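Local coordinates for protein ALKF (PDB 3ZBO) that is of unknown function but is related to the HEAT-like repeat DNA glycosylases and has affinity for branched DNA, probably including Holliday junctions, at residues A59-Y63 with R90-A95; Q116-D120 with A149-K154; W135-W140 with A176-F180; A199-V205 with L216-S220. One frame throughout, in Å; residues are numbered along the deposited sequence.

Interaction 1: A59-Y63 with R90-A95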
loop_
_atom_site.group_PDB
_atom_site.type_symbol
_atom_site.label_atom_id
_atom_site.label_comp_id
_atom_site.label_asym_id
_atom_site.label_seq_id
_atom_site.Cartn_x
_atom_site.Cartn_y
_atom_site.Cartn_z
ATOM N N ALA A 59 -9.190 -13.892 9.289
ATOM C CA ALA A 59 -8.228 -12.827 8.950
ATOM C C ALA A 59 -7.621 -12.287 10.235
ATOM O O ALA A 59 -6.353 -12.064 10.279
ATOM C CB ALA A 59 -8.907 -11.618 8.164
ATOM N N GLU A 60 -8.449 -12.136 11.247
ATOM C CA GLU A 60 -7.903 -11.621 12.513
ATOM C C GLU A 60 -6.897 -12.532 13.123
ATOM O O GLU A 60 -5.840 -12.059 13.648
ATOM C CB GLU A 60 -8.984 -11.266 13.544
ATOM C CG GLU A 60 -9.852 -10.130 13.111
ATOM C CD GLU A 60 -9.220 -8.732 13.154
ATOM O OE1 GLU A 60 -8.213 -8.597 13.839
ATOM O OE2 GLU A 60 -9.761 -7.820 12.592
ATOM N N GLU A 61 -7.190 -13.852 13.134
ATOM C CA GLU A 61 -6.206 -14.754 13.691
ATOM C C GLU A 61 -4.893 -14.801 12.886
ATOM O O GLU A 61 -3.813 -14.893 13.515
ATOM C CB GLU A 61 -6.787 -16.181 13.774
ATOM C CG GLU A 61 -7.951 -16.281 14.714
ATOM C CD GLU A 61 -8.273 -17.766 15.066
ATOM O OE1 GLU A 61 -7.364 -18.632 15.241
ATOM O OE2 GLU A 61 -9.500 -18.036 15.238
ATOM N N LEU A 62 -5.031 -14.736 11.579
ATOM C CA LEU A 62 -3.832 -14.772 10.709
ATOM C C LEU A 62 -3.057 -13.480 10.932
ATOM O O LEU A 62 -1.790 -13.547 11.047
ATOM C CB LEU A 62 -4.237 -14.913 9.247
ATOM C CG LEU A 62 -4.827 -16.279 8.968
ATOM C CD1 LEU A 62 -5.400 -16.223 7.591
ATOM C CD2 LEU A 62 -3.762 -17.344 9.026
ATOM N N TYR A 63 -3.736 -12.345 11.041
ATOM C CA TYR A 63 -2.931 -11.082 11.174
ATOM C C TYR A 63 -2.181 -11.051 12.508
ATOM O O TYR A 63 -1.036 -10.552 12.610
ATOM C CB TYR A 63 -3.905 -9.898 11.036
ATOM C CG TYR A 63 -3.139 -8.639 10.727
ATOM C CD1 TYR A 63 -2.755 -8.329 9.419
ATOM C CD2 TYR A 63 -2.810 -7.760 11.767
ATOM C CE1 TYR A 63 -2.041 -7.135 9.125
ATOM C CE2 TYR A 63 -2.050 -6.615 11.520
ATOM C CZ TYR A 63 -1.680 -6.329 10.185
ATOM O OH TYR A 63 -0.966 -5.174 9.948
ATOM N N ARG A 90 -6.002 -1.059 14.808
ATOM C CA ARG A 90 -5.257 -2.226 15.278
ATOM C C ARG A 90 -4.309 -2.795 14.238
ATOM O O ARG A 90 -3.147 -3.127 14.523
ATOM C CB ARG A 90 -6.195 -3.379 15.750
ATOM C CG ARG A 90 -7.000 -2.969 16.976
ATOM C CD ARG A 90 -7.849 -4.167 17.543
ATOM N NE ARG A 90 -8.855 -4.574 16.559
ATOM C CZ ARG A 90 -8.757 -5.572 15.638
ATOM N NH1 ARG A 90 -7.668 -6.343 15.482
ATOM N NH2 ARG A 90 -9.751 -5.739 14.783
ATOM N N TRP A 91 -4.826 -2.881 13.038
ATOM C CA TRP A 91 -4.015 -3.518 11.967
ATOM C C TRP A 91 -2.789 -2.607 11.685
ATOM O O TRP A 91 -1.675 -3.096 11.572
ATOM C CB TRP A 91 -4.852 -3.701 10.674
ATOM C CG TRP A 91 -5.695 -4.975 10.740
ATOM C CD1 TRP A 91 -6.461 -5.399 11.784
ATOM C CD2 TRP A 91 -5.957 -5.845 9.644
ATOM N NE1 TRP A 91 -7.137 -6.587 11.393
ATOM C CE2 TRP A 91 -6.781 -6.879 10.112
ATOM C CE3 TRP A 91 -5.500 -5.888 8.333
ATOM C CZ2 TRP A 91 -7.261 -7.931 9.285
ATOM C CZ3 TRP A 91 -5.897 -7.022 7.498
ATOM C CH2 TRP A 91 -6.707 -8.027 8.027
ATOM N N ILE A 92 -2.996 -1.272 11.605
ATOM C CA ILE A 92 -1.811 -0.470 11.315
ATOM C C ILE A 92 -0.812 -0.515 12.469
ATOM O O ILE A 92 0.408 -0.440 12.241
ATOM C CB ILE A 92 -2.182 0.966 10.907
ATOM C CG1 ILE A 92 -1.041 1.687 10.149
ATOM C CG2 ILE A 92 -2.559 1.868 12.161
ATOM C CD1 ILE A 92 -0.630 0.982 8.801
ATOM N N ASP A 93 -1.287 -0.674 13.710
ATOM C CA ASP A 93 -0.323 -0.797 14.823
ATOM C C ASP A 93 0.543 -2.021 14.679
ATOM O O ASP A 93 1.639 -1.993 15.184
ATOM C CB ASP A 93 -1.070 -0.897 16.172
ATOM C CG ASP A 93 -1.659 0.445 16.617
ATOM O OD1 ASP A 93 -1.320 1.495 16.099
ATOM O OD2 ASP A 93 -2.484 0.410 17.591
ATOM N N GLY A 94 0.067 -3.067 13.996
ATOM C CA GLY A 94 0.881 -4.235 13.781
ATOM C C GLY A 94 1.674 -4.295 12.480
ATOM O O GLY A 94 2.436 -5.230 12.281
ATOM N N ALA A 95 1.571 -3.211 11.707
ATOM C CA ALA A 95 2.230 -3.212 10.413
ATOM C C ALA A 95 3.653 -2.677 10.593
ATOM O O ALA A 95 3.939 -1.481 10.433
ATOM C CB ALA A 95 1.421 -2.278 9.492
#
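Arg90, on helix 85-94, opens the contact. Its CA-to-CB bond points sideways, yet the long side chain bends back so that the guanidinium meets the Glu60 carboxylate in a bidentate salt bridge, NH1 to OE1 at 2.8 Å and NH2 to OE2 at 3.0 Å. Trp91 follows and contributes most from this side. Its indole NE1 gives a hydrogen bond to Glu60 OE2 at 3.1 Å, so one carboxylate serves both a charged and a neutral donor. One face of the indole lies against the Tyr63 ring, a face-to-face stack with the Tyr63 centroid 4.3 Å from that of the five-membered ring and the planes 11° apart, while small Ala59 sits at the indole edge. Tyr63 OH donates to Trp91 O at 2.7 Å, so tyrosine combines a flat stacking surface with a polar tip. Gly94 passes close to the Tyr63 ring; an ideal CB here would come within 3.3 Å of Tyr63 CE2, a tight fit that suits glycine. The segment axes run 22° apart at 11.8 Å, a gap spanned by large side chains. Helix 68-77 touches Tyr63 through Met71, and helix 98-110 packs on Tyr63 and Ile92 through Val105.

Interaction 2: Q116-D120 with A149-K154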
loop_
_atom_site.group_PDB
_atom_site.type_symbol
_atom_site.label_atom_id
_atom_site.label_comp_id
_atom_site.label_asym_id
_atom_site.label_seq_id
_atom_site.Cartn_x
_atom_site.Cartn_y
_atom_site.Cartn_z
ATOM N N GLN A 116 -11.019 7.322 2.910
ATOM C CA GLN A 116 -10.421 8.632 2.980
ATOM C C GLN A 116 -10.395 9.181 4.408
ATOM O O GLN A 116 -9.412 9.821 4.799
ATOM C CB GLN A 116 -11.140 9.671 2.051
ATOM C CG GLN A 116 -10.948 9.356 0.560
ATOM C CD GLN A 116 -11.537 10.445 -0.308
ATOM O OE1 GLN A 116 -11.296 11.666 -0.097
ATOM N NE2 GLN A 116 -12.216 9.948 -1.380
ATOM N N ASP A 117 -11.435 8.909 5.202
ATOM C CA ASP A 117 -11.433 9.477 6.561
ATOM C C ASP A 117 -10.256 8.917 7.378
ATOM O O ASP A 117 -9.521 9.641 8.064
ATOM C CB ASP A 117 -12.728 9.117 7.218
ATOM C CG ASP A 117 -13.885 9.978 6.699
ATOM O OD1 ASP A 117 -13.619 11.056 6.056
ATOM O OD2 ASP A 117 -15.035 9.566 6.944
ATOM N N VAL A 118 -10.040 7.578 7.304
ATOM C CA VAL A 118 -8.987 6.939 8.049
ATOM C C VAL A 118 -7.609 7.318 7.443
ATOM O O VAL A 118 -6.692 7.707 8.175
ATOM C CB VAL A 118 -9.136 5.446 8.044
ATOM C CG1 VAL A 118 -7.920 4.796 8.779
ATOM C CG2 VAL A 118 -10.441 5.059 8.759
ATOM N N ALA A 119 -7.501 7.287 6.130
ATOM C CA ALA A 119 -6.195 7.674 5.532
ATOM C C ALA A 119 -5.796 9.086 5.851
ATOM O O ALA A 119 -4.637 9.388 6.085
ATOM C CB ALA A 119 -6.274 7.504 3.984
ATOM N N ASP A 120 -6.765 9.991 5.842
ATOM C CA ASP A 120 -6.468 11.388 6.257
ATOM C C ASP A 120 -5.927 11.521 7.689
ATOM O O ASP A 120 -4.922 12.263 7.952
ATOM C CB ASP A 120 -7.682 12.294 6.112
ATOM C CG ASP A 120 -8.133 12.485 4.671
ATOM O OD1 ASP A 120 -7.312 12.276 3.712
ATOM O OD2 ASP A 120 -9.273 12.962 4.498
ATOM N N ALA A 149 -15.161 10.578 -6.842
ATOM C CA ALA A 149 -15.017 10.204 -5.446
ATOM C C ALA A 149 -14.081 11.124 -4.734
ATOM O O ALA A 149 -14.017 11.027 -3.489
ATOM C CB ALA A 149 -14.565 8.686 -5.365
ATOM N N PHE A 150 -13.395 12.051 -5.419
ATOM C CA PHE A 150 -12.416 12.945 -4.771
ATOM C C PHE A 150 -12.712 14.377 -4.983
ATOM O O PHE A 150 -13.219 14.768 -6.057
ATOM C CB PHE A 150 -11.007 12.668 -5.373
ATOM C CG PHE A 150 -10.670 11.216 -5.384
ATOM C CD1 PHE A 150 -10.118 10.616 -4.256
ATOM C CD2 PHE A 150 -10.967 10.425 -6.465
ATOM C CE1 PHE A 150 -9.818 9.218 -4.216
ATOM C CE2 PHE A 150 -10.668 9.103 -6.476
ATOM C CZ PHE A 150 -10.095 8.440 -5.354
ATOM N N SER A 151 -12.458 15.160 -3.951
ATOM C CA SER A 151 -12.494 16.603 -4.047
ATOM C C SER A 151 -11.218 17.074 -4.789
ATOM O O SER A 151 -10.079 16.766 -4.324
ATOM C CB SER A 151 -12.495 17.224 -2.635
ATOM O OG SER A 151 -12.073 18.543 -2.722
ATOM N N GLU A 152 -11.340 17.790 -5.919
ATOM C CA GLU A 152 -10.171 18.239 -6.685
ATOM C C GLU A 152 -9.335 19.204 -5.844
ATOM O O GLU A 152 -8.110 19.149 -5.806
ATOM C CB GLU A 152 -10.578 18.878 -8.042
ATOM C CG GLU A 152 -9.453 19.408 -8.799
ATOM C CD GLU A 152 -9.834 20.015 -10.160
ATOM O OE1 GLU A 152 -10.864 19.555 -10.745
ATOM O OE2 GLU A 152 -9.134 20.942 -10.594
ATOM N N SER A 153 -9.980 20.088 -5.055
ATOM C CA SER A 153 -9.172 20.936 -4.225
ATOM C C SER A 153 -8.424 20.157 -3.105
ATOM O O SER A 153 -7.313 20.551 -2.798
ATOM C CB SER A 153 -10.082 22.097 -3.586
ATOM O OG SER A 153 -11.034 21.512 -2.789
ATOM N N LYS A 154 -8.986 19.080 -2.550
ATOM C CA LYS A 154 -8.295 18.302 -1.543
ATOM C C LYS A 154 -7.058 17.650 -2.218
ATOM O O LYS A 154 -5.973 17.711 -1.617
ATOM C CB LYS A 154 -9.185 17.196 -1.018
ATOM C CG LYS A 154 -8.571 16.472 0.171
ATOM C CD LYS A 154 -9.529 15.256 0.514
ATOM C CE LYS A 154 -9.241 14.644 1.780
ATOM N NZ LYS A 154 -10.274 13.533 1.873
HETATM O O HOH W 1 -12.314 13.794 -1.372
#
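Gln116 reaches from its helix over the chain at Ala149 and Phe150, using both ends of its amide. NE2 donates to Ala149 O at 3.0 Å and lies 3.6 Å from Phe150 CD1, while OE1 accepts from Lys154 NZ at 2.9 Å; a water bridges the same OE1 (2.7 Å) to Ser151 N (2.9 Å). Glutamine suits the place because it both donates and accepts. One helical turn on, Asp120 OD2 forms a salt bridge with Lys154 NZ at 2.9 Å. Lys154 is fully extended, all four chi angles t, spanning a 10.6 Å gap between its CA and that of Asp120. Its backbone N is held by Ser151 OG at 3.1 Å, the N-cap of helix 152-165. This polar surface tie between helices next but one in sequence, 115-124 and 152-165, is consistent with a HEAT-like repeat stack. Helix 128-144 lies in between along the chain and joins the cluster: Tyr138 OH hydrogen-bonds to both Asp120 and Lys154, and Leu141 packs on Gln116 and Phe150.

Interaction 3: W135-W140 with A176-F180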
loop_
_atom_site.group_PDB
_atom_site.type_symbol
_atom_site.label_atom_id
_atom_site.label_comp_id
_atom_site.label_asym_id
_atom_site.label_seq_id
_atom_site.Cartn_x
_atom_site.Cartn_y
_atom_site.Cartn_z
ATOM N N TRP A 135 -0.920 7.665 2.594
ATOM C CA TRP A 135 -0.582 8.082 1.167
ATOM C C TRP A 135 -0.787 6.907 0.268
ATOM O O TRP A 135 -1.343 7.089 -0.840
ATOM C CB TRP A 135 0.847 8.586 1.117
ATOM C CG TRP A 135 0.999 9.937 1.820
ATOM C CD1 TRP A 135 1.610 10.222 3.002
ATOM C CD2 TRP A 135 0.582 11.219 1.265
ATOM N NE1 TRP A 135 1.539 11.584 3.265
ATOM C CE2 TRP A 135 0.937 12.207 2.199
ATOM C CE3 TRP A 135 -0.048 11.601 0.052
ATOM C CZ2 TRP A 135 0.696 13.584 1.997
ATOM C CZ3 TRP A 135 -0.301 12.935 -0.176
ATOM C CH2 TRP A 135 0.059 13.951 0.776
ATOM N N SER A 136 -0.363 5.693 0.705
ATOM C CA SER A 136 -0.534 4.512 -0.158
ATOM C C SER A 136 -2.041 4.262 -0.448
ATOM O O SER A 136 -2.373 3.967 -1.584
ATOM C CB SER A 136 0.066 3.261 0.478
ATOM O OG SER A 136 1.524 3.415 0.624
ATOM N N CYS A 137 -2.855 4.378 0.588
ATOM C CA CYS A 137 -4.297 4.130 0.375
ATOM C C CYS A 137 -4.807 5.079 -0.661
ATOM O O CYS A 137 -5.599 4.594 -1.519
ATOM C CB CYS A 137 -4.936 4.380 1.720
ATOM S SG CYS A 137 -6.755 4.087 1.639
ATOM N N TYR A 138 -4.405 6.347 -0.648
ATOM C CA TYR A 138 -4.877 7.236 -1.719
ATOM C C TYR A 138 -4.456 6.734 -3.096
ATOM O O TYR A 138 -5.205 6.870 -4.076
ATOM C CB TYR A 138 -4.481 8.703 -1.568
ATOM C CG TYR A 138 -5.476 9.453 -0.731
ATOM C CD1 TYR A 138 -5.366 9.492 0.668
ATOM C CD2 TYR A 138 -6.584 10.050 -1.358
ATOM C CE1 TYR A 138 -6.343 10.178 1.401
ATOM C CE2 TYR A 138 -7.533 10.778 -0.575
ATOM C CZ TYR A 138 -7.391 10.796 0.741
ATOM O OH TYR A 138 -8.355 11.496 1.444
ATOM N N CYS A 139 -3.225 6.255 -3.225
ATOM C CA CYS A 139 -2.815 5.729 -4.553
ATOM C C CYS A 139 -3.738 4.593 -4.965
ATOM O O CYS A 139 -4.121 4.548 -6.155
ATOM C CB CYS A 139 -1.395 5.190 -4.503
ATOM S SG CYS A 139 -0.161 6.403 -4.099
ATOM N N TRP A 140 -4.130 3.674 -4.051
ATOM C CA TRP A 140 -4.972 2.557 -4.432
ATOM C C TRP A 140 -6.364 3.051 -4.721
ATOM O O TRP A 140 -7.003 2.511 -5.663
ATOM C CB TRP A 140 -5.022 1.481 -3.305
ATOM C CG TRP A 140 -3.617 1.142 -2.816
ATOM C CD1 TRP A 140 -3.330 0.890 -1.484
ATOM C CD2 TRP A 140 -2.352 1.055 -3.521
ATOM N NE1 TRP A 140 -1.975 0.623 -1.314
ATOM C CE2 TRP A 140 -1.344 0.797 -2.514
ATOM C CE3 TRP A 140 -1.921 1.295 -4.881
ATOM C CZ2 TRP A 140 -0.001 0.603 -2.833
ATOM C CZ3 TRP A 140 -0.622 1.142 -5.185
ATOM C CH2 TRP A 140 0.378 0.824 -4.163
ATOM N N ALA A 176 5.783 6.595 -0.309
ATOM C CA ALA A 176 4.364 6.635 -0.592
ATOM C C ALA A 176 3.912 7.967 -1.153
ATOM O O ALA A 176 3.009 7.992 -2.049
ATOM C CB ALA A 176 3.548 6.344 0.751
ATOM N N MET A 177 4.494 9.065 -0.692
ATOM C CA MET A 177 4.110 10.398 -1.285
ATOM C C MET A 177 4.577 10.410 -2.770
ATOM O O MET A 177 3.910 11.041 -3.599
ATOM C CB MET A 177 4.881 11.474 -0.491
ATOM C CG MET A 177 4.242 11.728 0.821
ATOM S SD MET A 177 5.387 13.003 1.577
ATOM C CE MET A 177 4.240 13.856 2.667
ATOM N N ASN A 178 5.753 9.795 -3.063
ATOM C CA ASN A 178 6.174 9.750 -4.469
ATOM C C ASN A 178 5.196 8.957 -5.351
ATOM O O ASN A 178 4.920 9.399 -6.502
ATOM C CB ASN A 178 7.618 9.163 -4.537
ATOM C CG ASN A 178 8.252 9.333 -5.910
ATOM O OD1 ASN A 178 8.322 8.339 -6.687
ATOM N ND2 ASN A 178 8.725 10.505 -6.140
ATOM N N ASN A 179 4.739 7.841 -4.777
ATOM C CA ASN A 179 3.724 7.015 -5.459
ATOM C C ASN A 179 2.479 7.927 -5.668
ATOM O O ASN A 179 1.871 7.882 -6.790
ATOM C CB ASN A 179 3.483 5.733 -4.595
ATOM C CG ASN A 179 2.576 4.742 -5.256
ATOM O OD1 ASN A 179 2.351 4.836 -6.461
ATOM N ND2 ASN A 179 2.155 3.706 -4.500
ATOM N N PHE A 180 2.110 8.722 -4.685
ATOM C CA PHE A 180 0.935 9.571 -4.868
ATOM C C PHE A 180 1.171 10.545 -6.061
ATOM O O PHE A 180 0.233 10.753 -6.842
ATOM C CB PHE A 180 0.653 10.271 -3.502
ATOM C CG PHE A 180 -0.523 11.233 -3.550
ATOM C CD1 PHE A 180 -1.810 10.746 -3.331
ATOM C CD2 PHE A 180 -0.285 12.562 -3.777
ATOM C CE1 PHE A 180 -2.909 11.626 -3.329
ATOM C CE2 PHE A 180 -1.370 13.462 -3.783
ATOM C CZ PHE A 180 -2.717 12.997 -3.563
HETATM O O HOH W 2 3.078 3.581 -1.792
#
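This is buried helix-helix packing near the centre of the chain, between helices 128-144 and 171-187, with no direct hydrogen bond across the two segments. The axes approach to 8.3 Å at 25°, and CA atoms come within 5.4 Å at Ser136-Ala176 and Cys139-Phe180. Small residues permit this closeness: Ala176 CB lies 3.5 Å from Trp135 CB and 3.6 Å from Ser136 OG, while Cys139 SG sits 3.3 Å from Phe180 N. Such close, nearly parallel packing of helices next but one in sequence is in keeping with a HEAT-like repeat architecture. Large side chains fill the flank. Trp135 points the edge of its six-membered ring at the face of Phe180, T-shaped, with centroids 5.0 Å apart and planes at 72°. Over a face of the Trp135 five-membered ring stands Met177 CG, a CH-pi contact 3.5 Å from the centroid, with Met177 SD obliquely placed in a Met-aromatic contact. Met158 and Val162 of helix 152-165 also pack on Trp135. Toward the less buried side, Ser136 OG hydrogen-bonds to Ser132 O one turn earlier, and a water bridges Ser136 OG and Asn179 ND2, 2.9 Å from each; Asn179 ND2 comes 3.4 Å from Trp140 CH2.

Interaction 4: A199-V205 with L216-S220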
loop_
_atom_site.group_PDB
_atom_site.type_symbol
_atom_site.label_atom_id
_atom_site.label_comp_id
_atom_site.label_asym_id
_atom_site.label_seq_id
_atom_site.Cartn_x
_atom_site.Cartn_y
_atom_site.Cartn_z
ATOM N N ALA A 199 6.011 17.101 -9.856
ATOM C CA ALA A 199 7.111 16.087 -9.996
ATOM C C ALA A 199 8.407 16.715 -10.445
ATOM O O ALA A 199 9.462 16.369 -9.905
ATOM C CB ALA A 199 6.704 14.925 -10.892
ATOM N N LYS A 200 8.338 17.632 -11.423
ATOM C CA LYS A 200 9.538 18.334 -11.853
ATOM C C LYS A 200 10.140 19.145 -10.717
ATOM O O LYS A 200 11.396 19.133 -10.550
ATOM C CB LYS A 200 9.124 19.253 -12.991
ATOM C CG LYS A 200 10.318 19.978 -13.567
ATOM C CD LYS A 200 9.889 20.841 -14.755
ATOM C CE LYS A 200 11.094 21.361 -15.548
ATOM N NZ LYS A 200 10.577 22.542 -16.315
ATOM N N GLU A 201 9.300 19.812 -9.934
ATOM C CA GLU A 201 9.794 20.637 -8.781
ATOM C C GLU A 201 10.454 19.753 -7.726
ATOM O O GLU A 201 11.487 20.157 -7.165
ATOM C CB GLU A 201 8.675 21.484 -8.167
ATOM C CG GLU A 201 8.282 22.539 -9.159
ATOM C CD GLU A 201 7.313 23.573 -8.676
ATOM O OE1 GLU A 201 7.457 24.028 -7.542
ATOM O OE2 GLU A 201 6.463 23.984 -9.505
ATOM N N VAL A 202 9.842 18.564 -7.467
ATOM C CA VAL A 202 10.353 17.670 -6.442
ATOM C C VAL A 202 11.683 17.047 -6.861
ATOM O O VAL A 202 12.621 16.923 -6.053
ATOM C CB VAL A 202 9.247 16.623 -6.151
ATOM C CG1 VAL A 202 9.818 15.473 -5.382
ATOM C CG2 VAL A 202 8.202 17.262 -5.278
ATOM N N GLY A 203 11.784 16.606 -8.093
ATOM C CA GLY A 203 13.008 16.029 -8.563
ATOM C C GLY A 203 13.232 14.639 -7.973
ATOM O O GLY A 203 12.291 13.970 -7.592
ATOM N N ILE A 204 14.484 14.243 -7.837
ATOM C CA ILE A 204 14.803 12.949 -7.298
ATOM C C ILE A 204 14.508 12.904 -5.773
ATOM O O ILE A 204 14.839 13.833 -5.034
ATOM C CB ILE A 204 16.317 12.637 -7.433
ATOM C CG1 ILE A 204 16.707 12.593 -8.943
ATOM C CG2 ILE A 204 16.706 11.307 -6.753
ATOM C CD1 ILE A 204 15.967 11.458 -9.679
ATOM N N VAL A 205 13.874 11.804 -5.356
ATOM C CA VAL A 205 13.545 11.595 -3.937
ATOM C C VAL A 205 14.346 10.397 -3.478
ATOM O O VAL A 205 14.318 9.305 -4.123
ATOM C CB VAL A 205 12.011 11.248 -3.821
ATOM C CG1 VAL A 205 11.684 10.738 -2.391
ATOM C CG2 VAL A 205 11.226 12.564 -4.132
ATOM N N LEU A 216 16.761 5.797 -5.299
ATOM C CA LEU A 216 16.582 7.139 -5.881
ATOM C C LEU A 216 15.338 7.194 -6.778
ATOM O O LEU A 216 15.405 6.688 -7.990
ATOM C CB LEU A 216 17.841 7.498 -6.696
ATOM C CG LEU A 216 19.127 7.553 -5.851
ATOM C CD1 LEU A 216 20.259 8.176 -6.714
ATOM C CD2 LEU A 216 18.958 8.441 -4.645
ATOM N N LEU A 217 14.226 7.684 -6.200
ATOM C CA LEU A 217 12.968 7.655 -6.999
ATOM C C LEU A 217 12.964 8.858 -7.953
ATOM O O LEU A 217 13.391 9.946 -7.615
ATOM C CB LEU A 217 11.828 7.784 -6.030
ATOM C CG LEU A 217 11.747 6.551 -5.073
ATOM C CD1 LEU A 217 10.585 6.682 -4.126
ATOM C CD2 LEU A 217 11.666 5.195 -5.789
ATOM N N ASN A 218 12.317 8.705 -9.096
ATOM C CA ASN A 218 12.201 9.793 -10.059
ATOM C C ASN A 218 10.812 9.759 -10.672
ATOM O O ASN A 218 10.518 9.087 -11.701
ATOM C CB ASN A 218 13.217 9.481 -11.159
ATOM C CG ASN A 218 13.308 10.586 -12.221
ATOM O OD1 ASN A 218 12.447 11.446 -12.365
ATOM N ND2 ASN A 218 14.423 10.528 -13.002
ATOM N N ALA A 219 9.959 10.538 -9.997
ATOM C CA ALA A 219 8.503 10.526 -10.363
ATOM C C ALA A 219 8.373 11.117 -11.766
ATOM O O ALA A 219 7.519 10.646 -12.524
ATOM C CB ALA A 219 7.683 11.370 -9.364
ATOM N N SER A 220 9.162 12.123 -12.102
ATOM C CA SER A 220 9.021 12.700 -13.446
ATOM C C SER A 220 9.238 11.614 -14.488
ATOM O O SER A 220 8.477 11.544 -15.524
ATOM C CB SER A 220 9.999 13.868 -13.680
ATOM O OG SER A 220 9.635 14.999 -12.897
HETATM O O HOH W 3 10.435 13.791 -10.071
HETATM O O HOH W 4 10.643 11.768 -7.556
#
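Two backbone hydrogen bonds carry this contact: Leu217 N to Val205 O at 2.6 Å and Val205 N to Leu217 O at 3.0 Å, making Val205 and Leu217 a hydrogen-bonded pair of an antiparallel beta hairpin. Ile204 CA adds a CA-H...O contact to Leu217 O at 3.3 Å. Next to the strand pair the backbones no longer bond directly, and two waters fill the gap. One lies 2.8 Å from Ala199 O and 3.1 Å from Gly203 O and accepts from Ser220 N at 2.9 Å; the other, 2.8 Å from Gly203 O, accepts from Ala219 N at 2.8 Å. They thus connect a helix's C-terminal end to the first turn of the next helix. Gly203 breaks helix 192-202 with a phi of 73°, a conformation that favours glycine. Asn218, whose short amide can fold back on the backbone, is the N-cap of helix 219-228 and accepts from Glu221 N. Packing completes the contact. Beta-branched Val205 suits a strand and meets Leu217, CB to CB at 4.1 Å, on one face of the hairpin; on the other, Ile204 CD1 lies 3.7 Å from Asn218 CB. Small Ala199 and Ala219 let the helices come close, CB to CB at 4.0 Å. The hairpin of strands 204-207 and 215-218 thus connects helices 192-202 and 219-228, and Asn178 of helix 171-187 packs against Val205, Leu217 and Ala219.

Interactions 1 to 4 all lie in the one helical-repeat fold. Interaction 1 closes before the others open, and its centre is 33 Å from that of interaction 4, on opposite sides of the chain's centre. Interactions 2 and 3 interleave along the sequence, their centres 12 Å apart. They meet at Tyr138, whose ring belongs to the buried helix pair while its OH reaches the surface polar cluster, 2.6 Å from Asp120 OD1. Interaction 4 comes last, 15 Å from interaction 3 between centres, and touches it through Asn178 on helix 171-187. Packing is therefore continuous from 2 through 3 to 4, consistent with a HEAT-like helical repeat structure with a small hairpin inserted between helices 192-202 and 219-228.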